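Local coordinates for choline binding protein A (Lactobacillus salivarius str. Ren, PDB 5GT1) that binds zinc and, as a probable S-layer-associated choline-binding protein, carries an M23-family peptidase domain, the part described here, that probably cleaves peptidoglycan peptides, at residues Y92-V103 / T141-A149. Sequence-based numbering, arbitrary orientation.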
ATOM      1  N   TYR A  92      -6.871   7.455  -3.047  1.00 15.65           N
ATOM      2  CA  TYR A  92      -6.198   6.627  -2.040  1.00 15.28           C
ATOM      3  C   TYR A  92      -7.038   6.387  -0.789  1.00 14.88           C
ATOM      4  O   TYR A  92      -7.923   7.177  -0.457  1.00 14.90           O
ATOM      5  CB  TYR A  92      -4.832   7.219  -1.675  1.00 15.98           C
ATOM      6  CG  TYR A  92      -4.947   8.570  -1.006  1.00 16.94           C
ATOM      7  CD1 TYR A  92      -5.009   8.673   0.386  1.00 17.40           C
ATOM      8  CD2 TYR A  92      -5.016   9.733  -1.760  1.00 17.80           C
ATOM      9  CE1 TYR A  92      -5.133   9.905   1.014  1.00 19.02           C
ATOM     10  CE2 TYR A  92      -5.133  10.981  -1.144  1.00 19.30           C
ATOM     11  CZ  TYR A  92      -5.199  11.057   0.241  1.00 19.87           C
ATOM     12  OH  TYR A  92      -5.323  12.276   0.868  1.00 20.92           O
ATOM     13  N   VAL A  93      -6.736   5.299  -0.084  1.00 13.72           N
ATOM     14  CA  VAL A  93      -7.381   4.972   1.178  1.00 13.14           C
ATOM     15  C   VAL A  93      -6.294   4.834   2.225  1.00 13.07           C
ATOM     16  O   VAL A  93      -5.279   4.180   1.973  1.00 12.50           O
ATOM     17  CB  VAL A  93      -8.122   3.627   1.078  1.00 12.99           C
ATOM     18  CG1 VAL A  93      -8.821   3.288   2.388  1.00 12.75           C
ATOM     19  CG2 VAL A  93      -9.104   3.664  -0.074  1.00 13.44           C
ATOM     20  N   VAL A  94      -6.502   5.467   3.382  1.00 13.38           N
ATOM     21  CA  VAL A  94      -5.587   5.375   4.519  1.00 13.80           C
ATOM     22  C   VAL A  94      -6.257   4.573   5.645  1.00 14.62           C
ATOM     23  O   VAL A  94      -7.395   4.864   6.052  1.00 15.43           O
ATOM     24  CB  VAL A  94      -5.165   6.781   5.028  1.00 14.20           C
ATOM     25  CG1 VAL A  94      -4.140   6.676   6.164  1.00 14.22           C
ATOM     26  CG2 VAL A  94      -4.615   7.610   3.865  1.00 13.90           C
ATOM     27  N   VAL A  95      -5.560   3.541   6.109  1.00 14.48           N
ATOM     28  CA  VAL A  95      -6.005   2.704   7.217  1.00 15.07           C
ATOM     29  C   VAL A  95      -4.958   2.802   8.328  1.00 15.88           C
ATOM     30  O   VAL A  95      -3.760   2.672   8.069  1.00 15.32           O
ATOM     31  CB  VAL A  95      -6.168   1.223   6.785  1.00 14.86           C
ATOM     32  CG1 VAL A  95      -6.546   0.351   7.978  1.00 15.12           C
ATOM     33  CG2 VAL A  95      -7.213   1.083   5.682  1.00 14.30           C
ATOM     34  N   ARG A  96      -5.410   3.042   9.562  1.00 16.98           N
ATOM     35  CA  ARG A  96      -4.503   3.181  10.705  1.00 18.50           C
ATOM     36  C   ARG A  96      -4.750   2.063  11.691  1.00 19.08           C
ATOM     37  O   ARG A  96      -5.886   1.841  12.085  1.00 19.30           O
ATOM     38  CB  ARG A  96      -4.698   4.537  11.400  1.00 18.91           C
ATOM     39  CG  ARG A  96      -3.889   4.708  12.688  1.00 21.02           C
ATOM     40  CD  ARG A  96      -2.423   5.031  12.432  1.00 21.65           C
ATOM     41  NE  ARG A  96      -1.602   4.797  13.628  1.00 24.31           N
ATOM     42  CZ  ARG A  96      -0.269   4.853  13.670  1.00 25.11           C
ATOM     43  NH1 ARG A  96       0.442   5.133  12.577  1.00 24.57           N
ATOM     44  NH2 ARG A  96       0.363   4.622  14.822  1.00 25.97           N
ATOM     45  N   SER A  97      -3.695   1.333  12.044  1.00 19.74           N
ATOM     46  CA  SER A  97      -3.755   0.343  13.117  1.00 22.04           C
ATOM     47  C   SER A  97      -3.075   0.934  14.365  1.00 23.41           C
ATOM     48  O   SER A  97      -2.806   2.135  14.411  1.00 23.36           O
ATOM     49  CB  SER A  97      -3.081  -0.962  12.688  1.00 20.92           C
ATOM     50  OG  SER A  97      -1.680  -0.797  12.537  1.00 21.74           O
ATOM     51  N   ASP A  98      -2.783   0.110  15.367  1.00 26.19           N
ATOM     52  CA  ASP A  98      -2.147   0.634  16.585  1.00 28.79           C
ATOM     53  C   ASP A  98      -0.774   1.234  16.304  1.00 28.17           C
ATOM     54  O   ASP A  98      -0.414   2.280  16.849  1.00 28.29           O
ATOM     55  CB  ASP A  98      -2.046  -0.457  17.648  1.00 33.86           C
ATOM     56  CG  ASP A  98      -3.306  -0.554  18.497  1.00 40.00           C
ATOM     57  OD1 ASP A  98      -3.729  -1.694  18.817  1.00 42.53           O
ATOM     58  OD2 ASP A  98      -3.874   0.516  18.835  1.00 43.95           O
ATOM     59  N   GLU A  99      -0.033   0.580  15.416  1.00 25.61           N
ATOM     60  CA  GLU A  99       1.363   0.883  15.159  1.00 24.90           C
ATOM     61  C   GLU A  99       1.595   1.543  13.790  1.00 22.69           C
ATOM     62  O   GLU A  99       2.545   2.311  13.612  1.00 21.04           O
ATOM     63  CB  GLU A  99       2.138  -0.435  15.242  1.00 29.33           C
ATOM     64  CG  GLU A  99       3.601  -0.331  15.628  1.00 35.89           C
ATOM     65  CD  GLU A  99       4.258  -1.693  15.881  1.00 39.28           C
ATOM     66  OE1 GLU A  99       5.494  -1.727  16.063  1.00 43.58           O
ATOM     67  OE2 GLU A  99       3.561  -2.733  15.902  1.00 41.57           O
ATOM     68  N   TYR A 100       0.723   1.257  12.824  1.00 20.13           N
ATOM     69  CA  TYR A 100       1.035   1.601  11.425  1.00 18.97           C
ATOM     70  C   TYR A 100      -0.043   2.368  10.690  1.00 18.47           C
ATOM     71  O   TYR A 100      -1.238   2.197  10.947  1.00 19.30           O
ATOM     72  CB  TYR A 100       1.352   0.332  10.624  1.00 18.18           C
ATOM     73  CG  TYR A 100       2.549  -0.462  11.105  1.00 19.09           C
ATOM     74  CD1 TYR A 100       3.853   0.006  10.903  1.00 18.59           C
ATOM     75  CD2 TYR A 100       2.376  -1.706  11.728  1.00 19.08           C
ATOM     76  CE1 TYR A 100       4.950  -0.740  11.332  1.00 18.90           C
ATOM     77  CE2 TYR A 100       3.465  -2.459  12.151  1.00 19.28           C
ATOM     78  CZ  TYR A 100       4.744  -1.972  11.952  1.00 19.09           C
ATOM     79  OH  TYR A 100       5.821  -2.717  12.371  1.00 20.02           O
ATOM     80  N   THR A 101       0.399   3.199   9.749  1.00 17.42           N
ATOM     81  CA  THR A 101      -0.480   3.791   8.756  1.00 16.01           C
ATOM     82  C   THR A 101      -0.225   3.098   7.417  1.00 15.09           C
ATOM     83  O   THR A 101       0.921   3.051   6.939  1.00 14.45           O
ATOM     84  CB  THR A 101      -0.199   5.294   8.612  1.00 17.03           C
ATOM     85  OG1 THR A 101      -0.336   5.935   9.893  1.00 17.14           O
ATOM     86  CG2 THR A 101      -1.158   5.925   7.606  1.00 16.79           C
ATOM     87  N   PHE A 102      -1.291   2.551   6.833  1.00 13.93           N
ATOM     88  CA  PHE A 102      -1.246   1.888   5.530  1.00 13.53           C
ATOM     89  C   PHE A 102      -1.891   2.797   4.494  1.00 13.20           C
ATOM     90  O   PHE A 102      -2.995   3.299   4.713  1.00 13.52           O
ATOM     91  CB  PHE A 102      -2.022   0.561   5.603  1.00 13.81           C
ATOM     92  CG  PHE A 102      -1.517  -0.386   6.669  1.00 13.98           C
ATOM     93  CD1 PHE A 102      -0.597  -1.383   6.354  1.00 13.92           C
ATOM     94  CD2 PHE A 102      -1.992  -0.302   7.992  1.00 13.83           C
ATOM     95  CE1 PHE A 102      -0.134  -2.256   7.340  1.00 14.20           C
ATOM     96  CE2 PHE A 102      -1.537  -1.160   8.972  1.00 13.56           C
ATOM     97  CZ  PHE A 102      -0.611  -2.140   8.652  1.00 14.14           C
ATOM     98  N   VAL A 103      -1.212   3.015   3.375  1.00 12.21           N
ATOM     99  CA  VAL A 103      -1.783   3.801   2.275  1.00 11.70           C
ATOM    100  C   VAL A 103      -1.986   2.902   1.051  1.00 11.16           C
ATOM    101  O   VAL A 103      -1.029   2.311   0.548  1.00 10.96           O
ATOM    102  CB  VAL A 103      -0.888   5.012   1.925  1.00 11.51           C
ATOM    103  CG1 VAL A 103      -1.553   5.887   0.857  1.00 11.04           C
ATOM    104  CG2 VAL A 103      -0.590   5.814   3.188  1.00 11.97           C
ATOM    105  N   THR A 141       3.870   3.300   6.969  1.00 14.29           N
ATOM    106  CA  THR A 141       4.675   4.217   7.785  1.00 15.65           C
ATOM    107  C   THR A 141       4.211   4.145   9.222  1.00 16.89           C
ATOM    108  O   THR A 141       3.030   3.892   9.485  1.00 16.38           O
ATOM    109  CB  THR A 141       4.605   5.684   7.249  1.00 16.10           C
ATOM    110  OG1 THR A 141       5.405   6.554   8.074  1.00 17.02           O
ATOM    111  CG2 THR A 141       3.166   6.219   7.234  1.00 15.95           C
ATOM    112  N   ARG A 142       5.116   4.360  10.179  1.00 18.16           N
ATOM    113  CA  ARG A 142       4.641   4.530  11.568  1.00 20.44           C
ATOM    114  C   ARG A 142       4.066   5.926  11.805  1.00 21.60           C
ATOM    115  O   ARG A 142       3.295   6.132  12.759  1.00 22.04           O
ATOM    116  CB  ARG A 142       5.733   4.226  12.593  1.00 21.59           C
ATOM    117  CG  ARG A 142       6.066   2.753  12.685  1.00 23.23           C
ATOM    118  CD  ARG A 142       7.094   2.508  13.770  1.00 25.99           C
ATOM    119  NE  ARG A 142       7.852   1.304  13.457  1.00 30.46           N
ATOM    120  CZ  ARG A 142       7.608   0.114  13.986  1.00 33.90           C
ATOM    121  NH1 ARG A 142       6.631  -0.025  14.873  1.00 35.94           N
ATOM    122  NH2 ARG A 142       8.349  -0.931  13.640  1.00 33.28           N
ATOM    123  N   GLU A 143       4.432   6.873  10.935  1.00 22.96           N
ATOM    124  CA  GLU A 143       3.965   8.264  11.040  1.00 24.74           C
ATOM    125  C   GLU A 143       2.441   8.320  11.057  1.00 26.56           C
ATOM    126  O   GLU A 143       1.757   7.629  10.291  1.00 24.78           O
ATOM    127  CB  GLU A 143       4.542   9.135   9.914  1.00 27.01           C
ATOM    128  CG  GLU A 143       4.062  10.590   9.881  1.00 30.79           C
ATOM    129  CD  GLU A 143       4.413  11.371  11.143  1.00 34.67           C
ATOM    130  OE1 GLU A 143       5.628  11.526  11.418  1.00 34.93           O
ATOM    131  OE2 GLU A 143       3.473  11.812  11.864  1.00 34.54           O
ATOM    132  N   THR A 144       1.931   9.168  11.940  1.00 25.43           N
ATOM    133  CA  THR A 144       0.530   9.255  12.232  1.00 26.86           C
ATOM    134  C   THR A 144      -0.116  10.345  11.347  1.00 26.49           C
ATOM    135  O   THR A 144      -1.277  10.245  10.961  1.00 25.56           O
ATOM    136  CB  THR A 144       0.388   9.468  13.760  1.00 29.96           C
ATOM    137  OG1 THR A 144      -0.475   8.472  14.316  1.00 32.55           O
ATOM    138  CG2 THR A 144      -0.066  10.851  14.114  1.00 30.96           C
ATOM    139  N   ASN A 145       0.671  11.359  10.992  1.00 26.96           N
ATOM    140  CA  ASN A 145       0.250  12.429  10.090  1.00 27.74           C
ATOM    141  C   ASN A 145       0.585  11.991   8.671  1.00 26.76           C
ATOM    142  O   ASN A 145       1.741  12.064   8.260  1.00 26.57           O
ATOM    143  CB  ASN A 145       1.003  13.722  10.447  1.00 29.34           C
ATOM    144  CG  ASN A 145       0.610  14.911   9.584  1.00 30.42           C
ATOM    145  OD1 ASN A 145      -0.008  14.776   8.528  1.00 31.52           O
ATOM    146  ND2 ASN A 145       0.973  16.104  10.046  1.00 31.28           N
ATOM    147  N   VAL A 146      -0.425  11.541   7.927  1.00 25.96           N
ATOM    148  CA  VAL A 146      -0.186  10.958   6.600  1.00 24.39           C
ATOM    149  C   VAL A 146       0.360  11.997   5.603  1.00 22.16           C
ATOM    150  O   VAL A 146       1.232  11.692   4.791  1.00 20.48           O
ATOM    151  CB  VAL A 146      -1.433  10.203   6.044  1.00 24.06           C
ATOM    152  CG1 VAL A 146      -2.466  11.157   5.458  1.00 24.01           C
ATOM    153  CG2 VAL A 146      -1.013   9.206   4.976  1.00 24.06           C
ATOM    154  N   MET A 147      -0.133  13.230   5.695  1.00 21.67           N
ATOM    155  CA  MET A 147       0.327  14.288   4.796  1.00 21.72           C
ATOM    156  C   MET A 147       1.812  14.575   4.985  1.00 20.20           C
ATOM    157  O   MET A 147       2.533  14.809   4.012  1.00 20.19           O
ATOM    158  CB  MET A 147      -0.513  15.555   4.964  1.00 23.35           C
ATOM    159  CG  MET A 147      -1.914  15.416   4.400  1.00 25.44           C
ATOM    160  SD  MET A 147      -1.945  14.993   2.641  1.00 27.83           S
ATOM    161  CE  MET A 147      -3.676  14.539   2.532  1.00 27.18           C
ATOM    162  N   LYS A 148       2.263  14.552   6.236  1.00 19.59           N
ATOM    163  CA  LYS A 148       3.684  14.718   6.528  1.00 19.17           C
ATOM    164  C   LYS A 148       4.498  13.554   5.919  1.00 17.90           C
ATOM    165  O   LYS A 148       5.519  13.774   5.246  1.00 17.61           O
ATOM    166  CB  LYS A 148       3.910  14.858   8.038  1.00 19.53           C
ATOM    167  CG  LYS A 148       5.326  15.281   8.407  1.00 22.75           C
ATOM    168  N   ALA A 149       4.016  12.324   6.097  1.00 17.16           N
ATOM    169  CA  ALA A 149       4.659  11.178   5.458  1.00 16.62           C
ATOM    170  C   ALA A 149       4.691  11.372   3.938  1.00 15.93           C
ATOM    171  O   ALA A 149       5.724  11.168   3.292  1.00 15.35           O
ATOM    172  CB  ALA A 149       3.960   9.877   5.849  1.00 15.83           C
TER
HETATM  173  O   HOH W   1       3.230   4.262  15.535  1.00 39.35           O
HETATM  174  O   HOH W   2      -2.446   7.806  10.459  1.00 31.57           O
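T101 and T141 form an antiparallel hydrogen-bonded pair, T101 N donating to T141 O at 2.7 Å and T141 N to T101 O at 3.0 Å. Beyond T141, the last residue of strand 135-141, the backbone leaves the sheet, and side chains of hairpin 92-103 grip the carbonyls of R142 and E143. T101 OG1, placed anti to its own carbonyl carbon (chi1 -56°), donates to E143 O at 2.7 Å and accepts R96 NH1 in the guanidinium plane. R96, bent at chi2, also sends NH1 to R142 O at 3.0 Å, approaching from above that carbonyl's plane. T144 OG1 lies over one face of this guanidinium, Y100 N over the opposite face. One water joins T101 OG1 to T144 O. R142, extended from CG to NE, runs beside Y100, whose CE1 sits over one guanidinium face, the planes 43° apart; its salt bridge to E99 is modelled implausibly short and doubtful in detail. V146 CG2 packs against V103 CG2 at 3.9 Å and V94 CG2 at 4.1 Å. In this M23 peptidase region the V103 side chain lies about 6 Å from that of zinc ligand H137. Helix 146-151, N-capped by N145, lies against the hairpin, V146 and M147 also touching strand 78-86, while W160 of strand 160-161 packs on T141 and V103.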